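PDB 6JNY: antiterminator Q protein from Enterobacteria phage SfI, which acts in transcription antitermination, probably by associating with RNA polymerase so that the enzyme reads through terminators. Local coordinates for residues A25-G30 with Y87-S92; G18-W23 with M64-V69; A96-Y101 with R128-I133. One frame throughout, in Å; residues are numbered along the deposited sequence.

The three contacts knit a mainly helical chain. Interactions 1 and 2 share helix 10-28, whose C-terminal end meets 87-92 at the end of helix 78-90, while 18-23 lies across helix 60-74. Their centres are about 10 Å apart and they touch, through W26 on S67 and Y88 on L20; their segments alternate along the chain. Interaction 3, later in sequence, joins helix 94-103 to helix 123-155; the β-hairpin of strands 108-112 and 115-119 lies between them in sequence. Its centre is about 17 Å from that of interaction 1, with I97 touching Y87 and S92, and about 22 Å from that of interaction 2. Together the contacts link these five helices into one unit.

Interaction 1. Residues A25-G30 with Y87-S92; sequences AWVYSG and YYAHGS
Y28 and H90 both hold CG anti to the backbone N (chi1 -162° and -175°), and the side chains run alongside each other in the same direction, where helices 10-28 and 78-90 come to their C-terminal ends. The backbones are close here: the CA atoms of Y28 and A89 are 5.2 Å apart. The root of the phenol lies against a main-chain carbonyl, with Y28 CG 3.3 Å from A89 O, and Y28 CB and CD1 at nearly the same range. Further out, Y28 CE1 is 3.6 Å from H90 CD2, and Y28 OH comes to 3.1 Å from that same H90 CD2. The two rings are inclined at 76° with centroids 5.5 Å apart, an oblique pairing. On the inner side V27 CG1 meets A89 CB at 4.3 Å, and V27 also touches I40 and M44 of helix 38-45. Each segment then turns out of its helix on a glycine with positive phi. At G30 the turn is a Schellman motif, its N bonded to V27 O, and S29 OG adds a bond to W26 O at 2.7 Å. Across G91, H90 ND1 and S92 OG share a hydrogen bond of 2.8 Å that reaches the imidazole at its edge, in its plane, which should hold the ring's rotation. N17 takes the hydroxyl of Y88. No hydrogen bond crosses between 25-30 and 87-92, so they are joined by dispersion and by carbon-oxygen contacts. The approach of Y28 OH to H90 CD2 is consistent with a weak attraction to a polarised imidazole C-H, while the A89 carbonyl, beside the phenol, accepts a hydrogen bond from R55 NH2.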
loop_
_atom_site.group_PDB
_atom_site.type_symbol
_atom_site.label_atom_id
_atom_site.label_comp_id
_atom_site.label_asym_id
_atom_site.label_seq_id
_atom_site.Cartn_x
_atom_site.Cartn_y
_atom_site.Cartn_z
ATOM N N ALA A 25 6.427 9.291 -3.712
ATOM C CA ALA A 25 7.637 9.895 -4.270
ATOM C C ALA A 25 8.464 10.557 -3.173
ATOM O O ALA A 25 9.706 10.501 -3.191
ATOM C CB ALA A 25 7.246 10.909 -5.342
ATOM N N TRP A 26 7.793 11.170 -2.202
ATOM C CA TRP A 26 8.484 11.779 -1.068
ATOM C C TRP A 26 9.209 10.720 -0.242
ATOM O O TRP A 26 10.379 10.893 0.122
ATOM C CB TRP A 26 7.467 12.550 -0.234
ATOM C CG TRP A 26 8.005 13.280 0.935
ATOM C CD1 TRP A 26 8.578 14.518 0.937
ATOM C CD2 TRP A 26 7.995 12.836 2.293
ATOM N NE1 TRP A 26 8.943 14.863 2.216
ATOM C CE2 TRP A 26 8.595 13.848 3.068
ATOM C CE3 TRP A 26 7.548 11.670 2.930
ATOM C CZ2 TRP A 26 8.750 13.736 4.450
ATOM C CZ3 TRP A 26 7.708 11.559 4.296
ATOM C CH2 TRP A 26 8.296 12.587 5.046
ATOM N N VAL A 27 8.536 9.604 0.053
ATOM C CA VAL A 27 9.184 8.508 0.773
ATOM C C VAL A 27 10.382 7.981 -0.010
ATOM O O VAL A 27 11.470 7.765 0.547
ATOM C CB VAL A 27 8.170 7.386 1.053
ATOM C CG1 VAL A 27 8.868 6.125 1.516
ATOM C CG2 VAL A 27 7.147 7.841 2.082
ATOM N N TYR A 28 10.197 7.750 -1.314
ATOM C CA TYR A 28 11.248 7.145 -2.128
ATOM C C TYR A 28 12.488 8.026 -2.186
ATOM O O TYR A 28 13.597 7.523 -2.405
ATOM C CB TYR A 28 10.726 6.874 -3.538
ATOM C CG TYR A 28 11.541 5.891 -4.351
ATOM C CD1 TYR A 28 11.653 4.560 -3.961
ATOM C CD2 TYR A 28 12.149 6.281 -5.534
ATOM C CE1 TYR A 28 12.377 3.658 -4.711
ATOM C CE2 TYR A 28 12.883 5.383 -6.294
ATOM C CZ TYR A 28 12.985 4.072 -5.878
ATOM O OH TYR A 28 13.709 3.174 -6.627
ATOM N N SER A 29 12.316 9.331 -2.006
ATOM C CA SER A 29 13.441 10.258 -1.980
ATOM C C SER A 29 14.209 10.211 -0.671
ATOM O O SER A 29 15.238 10.893 -0.552
ATOM C CB SER A 29 12.940 11.676 -2.220
ATOM O OG SER A 29 12.475 12.257 -1.021
ATOM N N GLY A 30 13.742 9.441 0.307
ATOM C CA GLY A 30 14.456 9.237 1.548
ATOM C C GLY A 30 14.153 10.229 2.641
ATOM O O GLY A 30 14.882 10.266 3.640
ATOM N N TYR A 87 4.026 -0.260 -4.881
ATOM C CA TYR A 87 3.252 0.455 -5.890
ATOM C C TYR A 87 3.484 1.961 -5.813
ATOM O O TYR A 87 3.721 2.615 -6.833
ATOM C CB TYR A 87 1.770 0.128 -5.707
ATOM C CG TYR A 87 0.862 0.679 -6.778
ATOM C CD1 TYR A 87 -0.057 1.678 -6.475
ATOM C CD2 TYR A 87 0.866 0.165 -8.066
ATOM C CE1 TYR A 87 -0.918 2.173 -7.436
ATOM C CE2 TYR A 87 0.016 0.658 -9.028
ATOM C CZ TYR A 87 -0.879 1.652 -8.716
ATOM O OH TYR A 87 -1.732 2.146 -9.670
ATOM N N TYR A 88 3.377 2.543 -4.612
ATOM C CA TYR A 88 3.428 3.998 -4.515
ATOM C C TYR A 88 4.836 4.551 -4.341
ATOM O O TYR A 88 5.150 5.579 -4.939
ATOM C CB TYR A 88 2.495 4.508 -3.397
ATOM C CG TYR A 88 1.047 4.452 -3.795
ATOM C CD1 TYR A 88 0.554 5.266 -4.800
ATOM C CD2 TYR A 88 0.193 3.540 -3.200
ATOM C CE1 TYR A 88 -0.783 5.216 -5.172
ATOM C CE2 TYR A 88 -1.139 3.471 -3.569
ATOM C CZ TYR A 88 -1.611 4.309 -4.561
ATOM O OH TYR A 88 -2.934 4.249 -4.925
ATOM N N ALA A 89 5.668 3.922 -3.511
ATOM C CA ALA A 89 7.010 4.451 -3.288
ATOM C C ALA A 89 7.945 4.075 -4.434
ATOM O O ALA A 89 8.485 4.952 -5.116
ATOM C CB ALA A 89 7.551 3.986 -1.935
ATOM N N HIS A 90 8.099 2.774 -4.695
ATOM C CA HIS A 90 8.988 2.371 -5.781
ATOM C C HIS A 90 8.383 2.611 -7.154
ATOM O O HIS A 90 9.133 2.731 -8.129
ATOM C CB HIS A 90 9.394 0.910 -5.673
ATOM C CG HIS A 90 10.397 0.505 -6.708
ATOM N ND1 HIS A 90 10.060 -0.238 -7.817
ATOM C CD2 HIS A 90 11.718 0.777 -6.821
ATOM C CE1 HIS A 90 11.139 -0.427 -8.560
ATOM N NE2 HIS A 90 12.157 0.179 -7.977
ATOM N N GLY A 91 7.058 2.678 -7.268
ATOM C CA GLY A 91 6.465 2.935 -8.563
ATOM C C GLY A 91 6.351 1.718 -9.451
ATOM O O GLY A 91 6.315 1.856 -10.679
ATOM N N SER A 92 6.301 0.526 -8.866
ATOM C CA SER A 92 6.138 -0.696 -9.638
ATOM C C SER A 92 4.690 -0.852 -10.085
ATOM O O SER A 92 3.754 -0.501 -9.359
ATOM C CB SER A 92 6.514 -1.905 -8.781
ATOM O OG SER A 92 7.839 -1.818 -8.291
#

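Interaction 2. Residues G18-W23 with M64-V69; sequences GWLELW and MLISQV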
loop_
_atom_site.group_PDB
_atom_site.type_symbol
_atom_site.label_atom_id
_atom_site.label_comp_id
_atom_site.label_asym_id
_atom_site.label_seq_id
_atom_site.Cartn_x
_atom_site.Cartn_y
_atom_site.Cartn_z
ATOM N N GLY A 18 -4.065 10.214 -5.579
ATOM C CA GLY A 18 -3.206 11.354 -5.846
ATOM C C GLY A 18 -2.284 11.648 -4.680
ATOM O O GLY A 18 -1.077 11.845 -4.857
ATOM N N TRP A 19 -2.837 11.677 -3.463
ATOM C CA TRP A 19 -2.013 11.925 -2.280
ATOM C C TRP A 19 -0.979 10.828 -2.094
ATOM O O TRP A 19 0.173 11.109 -1.736
ATOM C CB TRP A 19 -2.898 12.038 -1.035
ATOM C CG TRP A 19 -3.417 13.410 -0.801
ATOM C CD1 TRP A 19 -4.733 13.800 -0.767
ATOM C CD2 TRP A 19 -2.644 14.594 -0.562
ATOM N NE1 TRP A 19 -4.817 15.153 -0.528
ATOM C CE2 TRP A 19 -3.550 15.659 -0.398
ATOM C CE3 TRP A 19 -1.273 14.860 -0.477
ATOM C CZ2 TRP A 19 -3.131 16.967 -0.144
ATOM C CZ3 TRP A 19 -0.863 16.158 -0.222
ATOM C CH2 TRP A 19 -1.788 17.189 -0.056
ATOM N N LEU A 20 -1.363 9.572 -2.325
ATOM C CA LEU A 20 -0.416 8.479 -2.128
ATOM C C LEU A 20 0.690 8.480 -3.179
ATOM O O LEU A 20 1.810 8.064 -2.882
ATOM C CB LEU A 20 -1.133 7.130 -2.048
ATOM C CG LEU A 20 -2.029 6.967 -0.810
ATOM C CD1 LEU A 20 -2.731 5.632 -0.870
ATOM C CD2 LEU A 20 -1.212 7.096 0.482
ATOM N N GLU A 21 0.406 8.962 -4.390
ATOM C CA GLU A 21 1.475 9.141 -5.377
ATOM C C GLU A 21 2.469 10.211 -4.922
ATOM O O GLU A 21 3.695 10.030 -5.057
ATOM C CB GLU A 21 0.868 9.496 -6.742
ATOM C CG GLU A 21 0.250 8.302 -7.489
ATOM C CD GLU A 21 -0.492 8.699 -8.762
ATOM O OE1 GLU A 21 -0.573 9.904 -9.062
ATOM O OE2 GLU A 21 -1.010 7.797 -9.456
ATOM N N LEU A 22 1.975 11.336 -4.409
ATOM C CA LEU A 22 2.864 12.387 -3.922
ATOM C C LEU A 22 3.664 11.903 -2.728
ATOM O O LEU A 22 4.876 12.152 -2.634
ATOM C CB LEU A 22 2.064 13.634 -3.549
ATOM C CG LEU A 22 1.455 14.428 -4.704
ATOM C CD1 LEU A 22 0.486 15.460 -4.170
ATOM C CD2 LEU A 22 2.565 15.087 -5.538
ATOM N N TRP A 23 3.004 11.201 -1.806
ATOM C CA TRP A 23 3.671 10.682 -0.620
ATOM C C TRP A 23 4.681 9.612 -0.999
ATOM O O TRP A 23 5.785 9.553 -0.438
ATOM C CB TRP A 23 2.614 10.110 0.334
ATOM C CG TRP A 23 3.142 9.154 1.371
ATOM C CD1 TRP A 23 3.760 9.479 2.556
ATOM C CD2 TRP A 23 3.061 7.726 1.338
ATOM N NE1 TRP A 23 4.085 8.328 3.241
ATOM C CE2 TRP A 23 3.662 7.241 2.522
ATOM C CE3 TRP A 23 2.542 6.805 0.417
ATOM C CZ2 TRP A 23 3.757 5.876 2.805
ATOM C CZ3 TRP A 23 2.650 5.450 0.692
ATOM C CH2 TRP A 23 3.243 4.996 1.881
ATOM N N MET A 64 5.063 13.815 6.314
ATOM C CA MET A 64 5.043 13.246 7.654
ATOM C C MET A 64 3.628 12.885 8.084
ATOM O O MET A 64 3.410 11.822 8.679
ATOM C CB MET A 64 5.697 14.209 8.648
ATOM C CG MET A 64 7.209 14.200 8.542
ATOM S SD MET A 64 8.055 15.278 9.714
ATOM C CE MET A 64 7.599 16.899 9.093
ATOM N N LEU A 65 2.655 13.751 7.798
ATOM C CA LEU A 65 1.277 13.465 8.188
ATOM C C LEU A 65 0.783 12.197 7.505
ATOM O O LEU A 65 0.187 11.320 8.145
ATOM C CB LEU A 65 0.377 14.650 7.837
ATOM C CG LEU A 65 -1.122 14.564 8.167
ATOM C CD1 LEU A 65 -1.675 15.939 8.446
ATOM C CD2 LEU A 65 -1.934 13.907 7.052
ATOM N N ILE A 66 1.019 12.083 6.197
ATOM C CA ILE A 66 0.554 10.899 5.481
ATOM C C ILE A 66 1.267 9.653 5.977
ATOM O O ILE A 66 0.663 8.582 6.089
ATOM C CB ILE A 66 0.689 11.080 3.959
ATOM C CG1 ILE A 66 -0.181 12.238 3.487
ATOM C CG2 ILE A 66 0.320 9.771 3.216
ATOM C CD1 ILE A 66 0.197 12.757 2.093
ATOM N N SER A 67 2.569 9.760 6.251
ATOM C CA SER A 67 3.325 8.600 6.712
ATOM C C SER A 67 2.795 8.097 8.046
ATOM O O SER A 67 2.709 6.882 8.270
ATOM C CB SER A 67 4.802 8.970 6.868
ATOM O OG SER A 67 5.399 9.342 5.638
ATOM N N GLN A 68 2.481 9.021 8.957
ATOM C CA GLN A 68 1.914 8.641 10.246
ATOM C C GLN A 68 0.564 7.970 10.058
ATOM O O GLN A 68 0.255 6.976 10.729
ATOM C CB GLN A 68 1.771 9.877 11.133
ATOM C CG GLN A 68 3.084 10.501 11.570
ATOM C CD GLN A 68 2.893 11.526 12.674
ATOM O OE1 GLN A 68 3.838 11.871 13.383
ATOM N NE2 GLN A 68 1.663 12.014 12.827
ATOM N N VAL A 69 -0.253 8.484 9.135
ATOM C CA VAL A 69 -1.534 7.846 8.840
ATOM C C VAL A 69 -1.315 6.442 8.300
ATOM O O VAL A 69 -1.919 5.471 8.772
ATOM C CB VAL A 69 -2.350 8.720 7.872
ATOM C CG1 VAL A 69 -3.501 7.943 7.281
ATOM C CG2 VAL A 69 -2.835 9.962 8.584
#
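W23 and I66 stand at the closest backbone approach, CA to CA 6.9 Å, where helices 18-23 and 64-69 cross at -107° with their axes 10.3 Å apart. I66 carries the contact, and its two branches do different work. Its CG2 methyl lies over one face of the W23 indole, 3.6 Å from the centroid of the five-membered ring, which makes a CH-pi contact. It is displaced toward the rim, and its shortest distance is to W23 CG, at 3.4 Å. The other branch ends in CD1, which is 3.6 Å from W19 CE3 and also reaches W23 CB at 4.0 Å; the side chains of W19 and I66 cross at about a right angle. L20 CD2 adds a looser contact with I66 CG2 at 4.1 Å. Thus I66 is wedged between the tryptophans one helical turn apart on helix 10-28. This is a steep crossing of two helices within the antitermination protein Q family region, which is assigned to the helix-turn-helix clan; helix 78-90 joins in, with Y88 against L20 and L85 against W23. The polar link comes from the indole N-H. W23 CG is anti to the backbone N (chi1 161°), and from there the indole reaches helix 60-74, where NE1 donates to S67 OG at 2.9 Å with an N-H...O angle of 147°. The acceptor lies in the indole plane; the in-plane bond and the methyl over the face should limit rotation of the ring. S67 OG is in turn bonded to G63 O, one turn back in its own helix, and as the carbonyl can only accept, the hydroxyl proton goes there and a lone pair is left for W23. W19 also packs edge-to-face with W15 and meets the ring of F149 from helix 123-155.

Interaction 3. Residues A96-Y101 with R128-I133; sequences AIASYY and REVDEI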
loop_
_atom_site.group_PDB
_atom_site.type_symbol
_atom_site.label_atom_id
_atom_site.label_comp_id
_atom_site.label_asym_id
_atom_site.label_seq_id
_atom_site.Cartn_x
_atom_site.Cartn_y
_atom_site.Cartn_z
ATOM N N ALA A 96 3.922 -6.038 -12.249
ATOM C CA ALA A 96 5.255 -6.360 -11.755
ATOM C C ALA A 96 5.206 -6.873 -10.325
ATOM O O ALA A 96 5.925 -7.812 -9.968
ATOM C CB ALA A 96 6.177 -5.147 -11.882
ATOM N N ILE A 97 4.352 -6.275 -9.488
ATOM C CA ILE A 97 4.192 -6.767 -8.123
ATOM C C ILE A 97 3.613 -8.176 -8.126
ATOM O O ILE A 97 4.074 -9.054 -7.385
ATOM C CB ILE A 97 3.300 -5.802 -7.328
ATOM C CG1 ILE A 97 3.949 -4.420 -7.243
ATOM C CG2 ILE A 97 2.983 -6.382 -5.948
ATOM C CD1 ILE A 97 2.967 -3.346 -6.763
ATOM N N ALA A 98 2.620 -8.419 -8.979
ATOM C CA ALA A 98 2.002 -9.739 -9.028
ATOM C C ALA A 98 2.968 -10.799 -9.540
ATOM O O ALA A 98 2.925 -11.945 -9.079
ATOM C CB ALA A 98 0.739 -9.703 -9.882
ATOM N N SER A 99 3.844 -10.440 -10.477
ATOM C CA SER A 99 4.816 -11.407 -10.979
ATOM C C SER A 99 5.714 -11.915 -9.864
ATOM O O SER A 99 5.988 -13.120 -9.778
ATOM C CB SER A 99 5.650 -10.778 -12.094
ATOM O OG SER A 99 6.624 -11.693 -12.566
ATOM N N TYR A 100 6.187 -11.018 -8.999
ATOM C CA TYR A 100 7.035 -11.440 -7.890
ATOM C C TYR A 100 6.232 -12.189 -6.835
ATOM O O TYR A 100 6.717 -13.172 -6.265
ATOM C CB TYR A 100 7.746 -10.247 -7.255
ATOM C CG TYR A 100 8.717 -10.685 -6.190
ATOM C CD1 TYR A 100 8.416 -10.534 -4.848
ATOM C CD2 TYR A 100 9.925 -11.290 -6.530
ATOM C CE1 TYR A 100 9.293 -10.953 -3.869
ATOM C CE2 TYR A 100 10.810 -11.713 -5.559
ATOM C CZ TYR A 100 10.487 -11.540 -4.226
ATOM O OH TYR A 100 11.362 -11.957 -3.245
ATOM N N TYR A 101 5.022 -11.702 -6.540
ATOM C CA TYR A 101 4.101 -12.370 -5.624
ATOM C C TYR A 101 3.857 -13.806 -6.068
ATOM O O TYR A 101 3.893 -14.737 -5.256
ATOM C CB TYR A 101 2.802 -11.553 -5.659
ATOM C CG TYR A 101 1.639 -11.904 -4.746
ATOM C CD1 TYR A 101 1.231 -11.014 -3.761
ATOM C CD2 TYR A 101 0.883 -13.054 -4.941
ATOM C CE1 TYR A 101 0.140 -11.285 -2.960
ATOM C CE2 TYR A 101 -0.214 -13.339 -4.134
ATOM C CZ TYR A 101 -0.571 -12.450 -3.146
ATOM O OH TYR A 101 -1.660 -12.719 -2.343
ATOM N N ARG A 128 -5.160 -10.853 -9.305
ATOM C CA ARG A 128 -6.395 -10.441 -8.648
ATOM C C ARG A 128 -6.150 -10.105 -7.183
ATOM O O ARG A 128 -6.665 -9.101 -6.673
ATOM C CB ARG A 128 -7.455 -11.536 -8.783
ATOM C CG ARG A 128 -8.770 -11.158 -8.126
ATOM C CD ARG A 128 -9.834 -12.244 -8.240
ATOM N NE ARG A 128 -9.349 -13.572 -7.873
ATOM C CZ ARG A 128 -9.222 -14.010 -6.623
ATOM N NH1 ARG A 128 -9.536 -13.223 -5.600
ATOM N NH2 ARG A 128 -8.780 -15.242 -6.394
ATOM N N GLU A 129 -5.351 -10.924 -6.492
ATOM C CA GLU A 129 -5.084 -10.675 -5.078
ATOM C C GLU A 129 -4.314 -9.378 -4.869
ATOM O O GLU A 129 -4.588 -8.648 -3.912
ATOM C CB GLU A 129 -4.367 -11.868 -4.453
ATOM C CG GLU A 129 -5.320 -13.047 -4.250
ATOM C CD GLU A 129 -4.640 -14.303 -3.764
ATOM O OE1 GLU A 129 -3.414 -14.279 -3.532
ATOM O OE2 GLU A 129 -5.345 -15.327 -3.608
ATOM N N VAL A 130 -3.348 -9.066 -5.738
ATOM C CA VAL A 130 -2.627 -7.803 -5.579
ATOM C C VAL A 130 -3.576 -6.622 -5.741
ATOM O O VAL A 130 -3.539 -5.661 -4.961
ATOM C CB VAL A 130 -1.433 -7.725 -6.547
ATOM C CG1 VAL A 130 -0.920 -6.282 -6.643
ATOM C CG2 VAL A 130 -0.339 -8.670 -6.083
ATOM N N ASP A 131 -4.438 -6.677 -6.754
ATOM C CA ASP A 131 -5.426 -5.627 -6.957
ATOM C C ASP A 131 -6.335 -5.495 -5.744
ATOM O O ASP A 131 -6.633 -4.376 -5.299
ATOM C CB ASP A 131 -6.244 -5.950 -8.210
ATOM C CG ASP A 131 -5.620 -5.388 -9.470
ATOM O OD1 ASP A 131 -4.383 -5.515 -9.628
ATOM O OD2 ASP A 131 -6.364 -4.815 -10.297
ATOM N N GLU A 132 -6.764 -6.626 -5.178
ATOM C CA GLU A 132 -7.662 -6.589 -4.027
ATOM C C GLU A 132 -6.955 -6.036 -2.799
ATOM O O GLU A 132 -7.553 -5.295 -2.006
ATOM C CB GLU A 132 -8.199 -7.990 -3.735
ATOM C CG GLU A 132 -9.288 -8.450 -4.676
ATOM C CD GLU A 132 -9.579 -9.934 -4.537
ATOM O OE1 GLU A 132 -9.004 -10.575 -3.626
ATOM O OE2 GLU A 132 -10.392 -10.456 -5.329
ATOM N N ILE A 133 -5.691 -6.403 -2.607
ATOM C CA ILE A 133 -4.933 -5.899 -1.466
ATOM C C ILE A 133 -4.755 -4.387 -1.562
ATOM O O ILE A 133 -4.941 -3.660 -0.576
ATOM C CB ILE A 133 -3.595 -6.654 -1.345
ATOM C CG1 ILE A 133 -3.839 -8.096 -0.885
ATOM C CG2 ILE A 133 -2.626 -5.920 -0.413
ATOM C CD1 ILE A 133 -2.644 -9.004 -1.131
#
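A98 and V130 bring the backbones nearest, CA to CA 6.1 Å, where helices 96-101 and 128-133 cross at 121° with their axes 9.3 Å apart. The approach is consistent with the small side chain of A98: V130 CG2 lies 3.9 Å from A98 CA, in effect against the main chain. Both methyls of V130 meet I97 CG2, each at 4.0 Å, and V130 CG2 also reaches the Y101 ring at CD1, 3.7 Å away, the two side chains passing alongside, running opposite ways. Beyond V130, I97 packs on S86 and Y87 of helix 78-90. CG of Y101 is anti to its backbone N (chi1 -176°), and the phenol beyond it reaches the second helix. There I133 meets it tip to tip, its CD1 4.0 Å from Y101 CE1, while the hydroxyl is held by E129. Y101 OH donates to E129 OE1 over a short 2.6 Å. The acceptor is near the plane of the phenol at its edge, whereas the donor meets OE1 on the anti side, 28° out of the carboxylate plane. The glutamate chain, extended beyond CG, crosses the tyrosine at about a right angle; E129 CB lies 3.5 Å from Y101 OH. Both ends of this bond have further partners: K79 NZ of helix 78-90 is bonded to Y101 OH, and R108 NH2 of strand 108-112 forms a salt bridge with E129 OE1. The contact therefore joins a hydrophobic seam around V130 to a polar chain, lysine to tyrosine to glutamate to arginine, that links three helices and the β-hairpin. The R108 salt bridge would be expected to favour the ionised form of E129, and a charged acceptor is consistent with the short bond; K79 acts on the phenol oxygen.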